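Local atomic coordinates of aminopeptidase N (Francisella tularensis subsp. tularensis, PDB entry 5DLL), a protein that releases N-terminal amino acids, preferably alanine, from peptides as a zinc-dependent M1-family metallopeptidase, probably in the degradation of intracellular peptides. Residues A492-V497 against V513-E518. Residues are numbered along the deposited sequence; the frame is centred on the assembly and turned at random.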
loop_
_atom_site.group_PDB
_atom_site.type_symbol
_atom_site.label_atom_id
_atom_site.label_comp_id
_atom_site.label_asym_id
_atom_site.label_seq_id
_atom_site.Cartn_x
_atom_site.Cartn_y
_atom_site.Cartn_z
ATOM N N ALA A 492 15.502 18.577 16.839
ATOM C CA ALA A 492 15.681 17.276 17.479
ATOM C C ALA A 492 14.328 16.612 17.741
ATOM O O ALA A 492 13.523 17.110 18.530
ATOM C CB ALA A 492 16.447 17.429 18.781
ATOM N N LEU A 493 14.090 15.487 17.073
ATOM C CA LEU A 493 12.853 14.722 17.225
ATOM C C LEU A 493 12.887 13.765 18.422
ATOM O O LEU A 493 13.917 13.587 19.071
ATOM C CB LEU A 493 12.589 13.915 15.952
ATOM C CG LEU A 493 12.504 14.721 14.656
ATOM C CD1 LEU A 493 12.667 13.816 13.445
ATOM C CD2 LEU A 493 11.189 15.481 14.597
ATOM N N HIS A 494 11.735 13.157 18.693
ATOM C CA HIS A 494 11.596 12.112 19.697
ATOM C C HIS A 494 11.807 10.761 19.002
ATOM O O HIS A 494 10.925 10.288 18.279
ATOM C CB HIS A 494 10.189 12.192 20.301
ATOM C CG HIS A 494 10.015 11.412 21.568
ATOM N ND1 HIS A 494 9.063 11.738 22.509
ATOM C CD2 HIS A 494 10.668 10.329 22.051
ATOM C CE1 HIS A 494 9.131 10.885 23.516
ATOM N NE2 HIS A 494 10.099 10.023 23.264
ATOM N N ILE A 495 12.977 10.151 19.210
ATOM C CA ILE A 495 13.322 8.875 18.563
ATOM C C ILE A 495 13.299 7.737 19.587
ATOM O O ILE A 495 14.034 7.788 20.574
ATOM C CB ILE A 495 14.740 8.877 17.923
ATOM C CG1 ILE A 495 15.116 10.236 17.315
ATOM C CG2 ILE A 495 14.856 7.771 16.880
ATOM C CD1 ILE A 495 14.277 10.663 16.134
ATOM N N PRO A 496 12.459 6.709 19.361
ATOM C CA PRO A 496 12.528 5.492 20.161
ATOM C C PRO A 496 13.531 4.503 19.573
ATOM O O PRO A 496 13.454 4.178 18.384
ATOM C CB PRO A 496 11.109 4.933 20.074
ATOM C CG PRO A 496 10.605 5.397 18.755
ATOM C CD PRO A 496 11.325 6.679 18.423
ATOM N N VAL A 497 14.464 4.044 20.407
ATOM C CA VAL A 497 15.486 3.086 19.997
ATOM C C VAL A 497 15.285 1.766 20.736
ATOM O O VAL A 497 15.719 1.613 21.879
ATOM C CB VAL A 497 16.904 3.614 20.289
ATOM C CG1 VAL A 497 17.935 2.814 19.503
ATOM C CG2 VAL A 497 17.003 5.095 19.956
ATOM N N VAL A 513 13.471 -0.306 25.578
ATOM C CA VAL A 513 13.371 0.793 24.618
ATOM C C VAL A 513 13.903 2.060 25.289
ATOM O O VAL A 513 13.422 2.444 26.356
ATOM C CB VAL A 513 11.910 1.037 24.177
ATOM C CG1 VAL A 513 11.825 2.213 23.209
ATOM C CG2 VAL A 513 11.314 -0.222 23.554
ATOM N N ILE A 514 14.901 2.692 24.674
ATOM C CA ILE A 514 15.404 3.984 25.154
ATOM C C ILE A 514 15.006 5.093 24.179
ATOM O O ILE A 514 14.646 4.822 23.029
ATOM C CB ILE A 514 16.934 3.982 25.401
ATOM C CG1 ILE A 514 17.714 3.666 24.121
ATOM C CG2 ILE A 514 17.289 2.988 26.496
ATOM C CD1 ILE A 514 19.197 3.948 24.234
ATOM N N GLU A 515 15.074 6.336 24.646
ATOM C CA GLU A 515 14.548 7.473 23.898
ATOM C C GLU A 515 15.615 8.523 23.640
ATOM O O GLU A 515 16.453 8.786 24.500
ATOM C CB GLU A 515 13.375 8.089 24.662
ATOM C CG GLU A 515 12.137 7.206 24.649
ATOM C CD GLU A 515 11.227 7.430 25.840
ATOM O OE1 GLU A 515 11.136 8.574 26.332
ATOM O OE2 GLU A 515 10.593 6.452 26.281
ATOM N N LEU A 516 15.573 9.110 22.446
ATOM C CA LEU A 516 16.458 10.210 22.077
ATOM C C LEU A 516 15.621 11.455 21.782
ATOM O O LEU A 516 15.082 11.605 20.685
ATOM C CB LEU A 516 17.305 9.825 20.864
ATOM C CG LEU A 516 18.256 10.887 20.311
ATOM C CD1 LEU A 516 19.295 11.285 21.347
ATOM C CD2 LEU A 516 18.925 10.371 19.046
ATOM N N LYS A 517 15.523 12.336 22.777
ATOM C CA LYS A 517 14.714 13.552 22.689
ATOM C C LYS A 517 15.587 14.792 22.531
ATOM O O LYS A 517 15.157 15.899 22.854
ATOM C CB LYS A 517 13.874 13.709 23.961
ATOM C CG LYS A 517 13.078 12.483 24.363
ATOM C CD LYS A 517 12.276 12.769 25.616
ATOM C CE LYS A 517 11.679 11.501 26.193
ATOM N NZ LYS A 517 10.751 11.779 27.323
ATOM N N GLU A 518 16.802 14.611 22.021
ATOM C CA GLU A 518 17.822 15.651 22.078
ATOM C C GLU A 518 18.753 15.531 20.874
ATOM O O GLU A 518 18.815 14.479 20.236
ATOM C CB GLU A 518 18.604 15.503 23.390
ATOM C CG GLU A 518 19.377 16.733 23.838
ATOM C CD GLU A 518 20.002 16.560 25.215
ATOM O OE1 GLU A 518 19.336 16.005 26.116
ATOM O OE2 GLU A 518 21.162 16.984 25.404
#
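Four backbone hydrogen bonds zip the start of strand 495-502 antiparallel to the end of strand 508-516. Ile-495 pairs with Leu-516 through both its N-H and its carbonyl: its N donates to Leu-516 O at 3.0 Å, and its O receives Leu-516 N at 2.8 Å, within the carbonyl plane. At Val-497 the straightest bond runs from its N to Ile-514 O (2.7 Å, 173° at the hydrogen), nearly along the C=O axis, while Ile-514 N returns to Val-497 O from above the carbonyl plane. Pro-496 and Glu-515 form the intervening non-hydrogen-bonded pair, a place where the proline's missing N-H costs no bond between the strands; its carbonyl is taken by Ser-541.

Apolar contacts line the face of the hydrogen-bonded pairs. Ile-495 and Leu-516 run side by side with their CB atoms 4.0 Å apart. Ile-514 CG1, flanked by both its backbone N and its carbonyl carbon (chi1 60°), lies 3.9 Å from Val-497 CB. Leu-477 and Gln-479 of strand 472-480 pack on Leu-516.

Polar and aromatic contacts gather around Glu-515, with His-494 and Lys-517 just beyond the paired strand residues. With CG anti to the backbone N (chi1 -166°), the His-494 ring runs alongside the Lys-517 chain, whose CG lies over one ring face, offset toward the rim, in a CH-pi contact 4.1 Å from the centroid. The extended lysine chain continues past the ring and carries NZ to a salt bridge with Glu-515 OE1 (3.4 Å). Glu-515 CG meets the ring edge in its plane, and Arg-443 binds OE2, so the carboxylate is gripped between two cations. Leu-406 of helix 390-423 packs against both His-494 and Glu-515. The contact forms the end farthest from the turn of an antiparallel beta hairpin in the Ig-like domain of this M1 aminopeptidase.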